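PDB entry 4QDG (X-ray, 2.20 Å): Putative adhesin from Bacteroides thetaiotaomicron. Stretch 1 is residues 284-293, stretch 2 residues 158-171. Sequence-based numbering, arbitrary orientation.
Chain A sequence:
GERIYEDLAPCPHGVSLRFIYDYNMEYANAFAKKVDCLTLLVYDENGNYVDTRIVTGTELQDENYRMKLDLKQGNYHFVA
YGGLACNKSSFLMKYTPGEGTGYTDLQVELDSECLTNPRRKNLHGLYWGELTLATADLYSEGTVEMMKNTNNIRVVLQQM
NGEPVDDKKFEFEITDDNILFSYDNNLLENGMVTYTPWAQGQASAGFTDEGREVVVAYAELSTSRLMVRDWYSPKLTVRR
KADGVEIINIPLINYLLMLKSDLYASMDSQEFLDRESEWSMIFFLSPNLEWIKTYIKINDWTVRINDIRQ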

# COMPACT_ATOMS: atom_id res chain seq x y z
N PHE A 284 16.08 -15.21 11.76
CA PHE A 284 17.26 -16.06 11.87
C PHE A 284 16.86 -17.46 12.33
O PHE A 284 16.00 -17.60 13.21
CB PHE A 284 18.33 -15.44 12.79
CG PHE A 284 18.79 -14.11 12.23
CD1 PHE A 284 19.79 -14.06 11.26
CD2 PHE A 284 18.19 -12.92 12.62
CE1 PHE A 284 20.20 -12.84 10.72
CE2 PHE A 284 18.57 -11.71 12.06
CZ PHE A 284 19.56 -11.68 11.11
N LEU A 285 17.42 -18.47 11.66
CA LEU A 285 17.10 -19.87 11.93
C LEU A 285 18.27 -20.63 12.49
O LEU A 285 19.43 -20.36 12.14
CB LEU A 285 16.59 -20.60 10.66
CG LEU A 285 15.48 -19.92 9.82
CD1 LEU A 285 15.07 -20.80 8.64
CD2 LEU A 285 14.26 -19.55 10.67
N SER A 286 17.96 -21.60 13.33
CA SER A 286 18.89 -22.55 13.91
C SER A 286 19.14 -23.69 12.88
O SER A 286 18.35 -23.79 11.92
CB SER A 286 18.33 -23.08 15.23
OG SER A 286 17.00 -23.52 15.05
N PRO A 287 20.19 -24.56 13.01
CA PRO A 287 20.42 -25.63 11.99
C PRO A 287 19.22 -26.54 11.72
O PRO A 287 19.10 -27.03 10.60
CB PRO A 287 21.58 -26.43 12.56
CG PRO A 287 22.33 -25.43 13.37
CD PRO A 287 21.26 -24.58 14.02
N ASN A 288 18.29 -26.71 12.70
CA ASN A 288 17.08 -27.53 12.53
C ASN A 288 15.96 -26.76 11.78
O ASN A 288 14.85 -27.30 11.62
CB ASN A 288 16.58 -28.02 13.89
CG ASN A 288 16.23 -26.94 14.89
OD1 ASN A 288 16.54 -25.76 14.70
ND2 ASN A 288 15.60 -27.31 15.99
N LEU A 289 16.26 -25.52 11.33
CA LEU A 289 15.39 -24.62 10.57
C LEU A 289 14.17 -24.19 11.40
O LEU A 289 13.06 -24.03 10.88
CB LEU A 289 15.01 -25.20 9.21
CG LEU A 289 16.20 -25.60 8.32
CD1 LEU A 289 15.73 -26.39 7.14
CD2 LEU A 289 16.97 -24.38 7.84
N GLU A 290 14.41 -23.95 12.69
CA GLU A 290 13.43 -23.40 13.61
C GLU A 290 13.80 -21.96 13.82
O GLU A 290 14.98 -21.62 13.71
CB GLU A 290 13.38 -24.19 14.93
CG GLU A 290 12.53 -25.45 14.81
CD GLU A 290 12.44 -26.33 16.05
OE1 GLU A 290 12.49 -25.79 17.18
OE2 GLU A 290 12.28 -27.55 15.87
N TRP A 291 12.82 -21.11 14.07
CA TRP A 291 13.10 -19.69 14.24
C TRP A 291 13.69 -19.38 15.63
O TRP A 291 13.13 -19.79 16.65
CB TRP A 291 11.81 -18.88 13.96
CG TRP A 291 11.89 -17.41 14.29
CD1 TRP A 291 12.94 -16.57 14.04
CD2 TRP A 291 10.83 -16.60 14.80
NE1 TRP A 291 12.63 -15.30 14.47
CE2 TRP A 291 11.33 -15.28 14.90
CE3 TRP A 291 9.50 -16.85 15.17
CZ2 TRP A 291 10.55 -14.22 15.37
CZ3 TRP A 291 8.73 -15.79 15.62
CH2 TRP A 291 9.25 -14.50 15.73
N ILE A 292 14.83 -18.65 15.65
CA ILE A 292 15.47 -18.18 16.89
C ILE A 292 14.70 -16.92 17.29
O ILE A 292 14.91 -15.83 16.72
CB ILE A 292 17.00 -17.97 16.72
CG1 ILE A 292 17.67 -19.21 16.10
CG2 ILE A 292 17.65 -17.59 18.08
CD1 ILE A 292 19.10 -19.01 15.57
N LYS A 293 13.75 -17.09 18.22
CA LYS A 293 12.82 -16.05 18.62
C LYS A 293 13.46 -15.06 19.62
O LYS A 293 12.96 -14.86 20.72
CB LYS A 293 11.55 -16.71 19.17
CG LYS A 293 10.29 -15.85 18.99
CD LYS A 293 9.02 -16.62 19.41
CE LYS A 293 7.76 -15.82 19.19
NZ LYS A 293 6.61 -16.69 18.79
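Stretch 2 158-171: QQMNGEPVDDKKFE

What fills the apolar centre of the contact? L285 and L289 of stretch 1 do, meeting V165 and F170 of stretch 2. L285 CD1 lies 4.2 Å from V165 CG1 and 4.3 Å from F170 CZ, while L289 CB approaches the edge of the same ring, 4.2 Å from F170 CZ. F170 can reach this spot because stretch 2 doubles back: after its first strand it runs through a loop and a short 3-10 segment, 167-169, before a new strand begins at F170. L289 CD1 also lies 4.2 Å from K169 NZ.

How do the backbones run where they pair? They are parallel, both extended, with F284 beside Q158 (CA to CA 4.9 Å) and L285 beside Q159 (CA to CA 4.6 Å). L285 takes part with both its polar backbone atoms: its N donates to Q158 O at 2.8 Å, and its O accepts from M160 N at 3.1 Å, so it bridges Q158 and M160, the residues before and after its partner Q159, as parallel pairing requires.

What lies on the other face of this sheet? The side chains of F284 and Q158 do, opposite those of L285 and Q159; F284 CE1 comes within 3.8 Å of Q158 CD. Farther out, I292 CD1 packs 3.7 Å from CB of M160, a selenomethionine.

How does the contact end at its polar edge? Both stretches turn. S286 to L289 form a type I turn, closed by L289 N to S286 O at 2.8 Å, and P287 CA stands 3.4 Å from Q159 OE1. The Q159 amide is anchored within its own stretch, NE2 donating to P164 O at 2.9 Å. A water joins the two stretches, donating to L285 O at 2.9 Å and Q159 OE1 at 3.1 Å while accepting from N161 N at 3.0 Å.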

# COMPACT_ATOMS: atom_id res chain seq x y z
N GLN A 158 17.35 -16.63 7.22
CA GLN A 158 18.81 -16.67 7.26
C GLN A 158 19.31 -17.54 8.39
O GLN A 158 18.88 -17.38 9.52
CB GLN A 158 19.34 -15.25 7.45
CG GLN A 158 20.88 -15.14 7.47
CD GLN A 158 21.37 -13.74 7.22
OE1 GLN A 158 20.65 -12.89 6.68
NE2 GLN A 158 22.62 -13.49 7.57
N GLN A 159 20.23 -18.45 8.11
CA GLN A 159 20.79 -19.27 9.20
C GLN A 159 21.79 -18.44 9.98
O GLN A 159 22.60 -17.76 9.38
CB GLN A 159 21.44 -20.54 8.69
CG GLN A 159 20.43 -21.63 8.44
CD GLN A 159 21.04 -22.98 8.63
OE1 GLN A 159 21.45 -23.34 9.74
NE2 GLN A 159 21.13 -23.74 7.55
N MSE A 160 21.68 -18.47 11.31
CA MSE A 160 22.57 -17.79 12.25
C MSE A 160 24.03 -18.22 12.02
O MSE A 160 24.92 -17.36 12.07
CB MSE A 160 22.15 -18.12 13.67
CG MSE A 160 22.76 -17.19 14.69
SE MSE A 160 22.66 -17.96 16.47
CE MSE A 160 24.13 -19.22 16.31
N ASN A 161 24.28 -19.52 11.76
CA ASN A 161 25.63 -20.05 11.53
C ASN A 161 26.15 -19.74 10.10
O ASN A 161 27.35 -19.87 9.86
CB ASN A 161 25.72 -21.56 11.81
CG ASN A 161 24.88 -22.45 10.93
OD1 ASN A 161 24.28 -22.03 9.93
ND2 ASN A 161 24.80 -23.73 11.28
N GLY A 162 25.26 -19.32 9.21
CA GLY A 162 25.64 -18.98 7.84
C GLY A 162 25.46 -20.07 6.79
O GLY A 162 25.73 -19.84 5.60
N GLU A 163 24.98 -21.26 7.21
CA GLU A 163 24.68 -22.35 6.28
C GLU A 163 23.45 -21.98 5.41
O GLU A 163 22.66 -21.12 5.82
CB GLU A 163 24.48 -23.70 7.01
CG GLU A 163 25.78 -24.31 7.54
CD GLU A 163 26.95 -24.37 6.57
OE1 GLU A 163 26.81 -24.96 5.47
OE2 GLU A 163 28.02 -23.80 6.91
N PRO A 164 23.30 -22.55 4.19
CA PRO A 164 22.20 -22.09 3.32
C PRO A 164 20.78 -22.40 3.83
O PRO A 164 20.58 -23.19 4.75
CB PRO A 164 22.48 -22.79 1.99
CG PRO A 164 23.37 -23.93 2.32
CD PRO A 164 24.18 -23.52 3.50
N VAL A 165 19.79 -21.65 3.29
CA VAL A 165 18.36 -21.83 3.53
C VAL A 165 17.73 -22.01 2.15
O VAL A 165 17.91 -21.16 1.28
CB VAL A 165 17.65 -20.74 4.37
CG1 VAL A 165 16.18 -21.10 4.57
CG2 VAL A 165 18.32 -20.56 5.72
N ASP A 166 17.07 -23.17 1.93
CA ASP A 166 16.41 -23.45 0.66
C ASP A 166 14.99 -22.94 0.73
O ASP A 166 14.20 -23.44 1.53
CB ASP A 166 16.46 -24.96 0.36
CG ASP A 166 15.75 -25.40 -0.92
OD1 ASP A 166 15.39 -24.53 -1.73
OD2 ASP A 166 15.62 -26.63 -1.12
N ASP A 167 14.67 -21.92 -0.08
CA ASP A 167 13.35 -21.30 -0.12
C ASP A 167 12.24 -22.28 -0.47
O ASP A 167 11.11 -22.10 -0.02
CB ASP A 167 13.33 -20.15 -1.14
CG ASP A 167 13.47 -20.63 -2.57
OD1 ASP A 167 14.56 -21.08 -2.93
OD2 ASP A 167 12.46 -20.60 -3.31
N LYS A 168 12.57 -23.31 -1.28
CA LYS A 168 11.64 -24.32 -1.77
C LYS A 168 11.12 -25.21 -0.65
O LYS A 168 10.13 -25.91 -0.84
CB LYS A 168 12.29 -25.17 -2.87
CG LYS A 168 12.65 -24.38 -4.14
CD LYS A 168 13.37 -25.28 -5.17
CE LYS A 168 14.86 -25.18 -5.09
NZ LYS A 168 15.44 -26.12 -4.10
N LYS A 169 11.77 -25.18 0.52
CA LYS A 169 11.34 -25.96 1.67
C LYS A 169 10.20 -25.27 2.44
O LYS A 169 9.66 -25.86 3.36
CB LYS A 169 12.55 -26.19 2.61
CG LYS A 169 13.56 -27.21 2.08
CD LYS A 169 14.63 -27.44 3.12
CE LYS A 169 15.32 -28.76 2.91
NZ LYS A 169 16.51 -28.88 3.79
N PHE A 170 9.85 -24.01 2.06
CA PHE A 170 8.90 -23.17 2.79
C PHE A 170 7.82 -22.52 1.98
O PHE A 170 8.01 -22.15 0.83
CB PHE A 170 9.66 -22.05 3.51
CG PHE A 170 10.72 -22.54 4.46
CD1 PHE A 170 10.40 -22.93 5.75
CD2 PHE A 170 12.06 -22.59 4.06
CE1 PHE A 170 11.39 -23.34 6.64
CE2 PHE A 170 13.04 -23.04 4.94
CZ PHE A 170 12.70 -23.40 6.22
N GLU A 171 6.69 -22.33 2.65
CA GLU A 171 5.50 -21.65 2.18
C GLU A 171 5.37 -20.40 3.03
O GLU A 171 5.54 -20.45 4.26
CB GLU A 171 4.27 -22.54 2.32
CG GLU A 171 4.11 -23.54 1.19
CD GLU A 171 2.92 -24.48 1.27
OE1 GLU A 171 2.23 -24.51 2.32
OE2 GLU A 171 2.68 -25.20 0.27
O HOH W 1 22.10 -21.60 12.16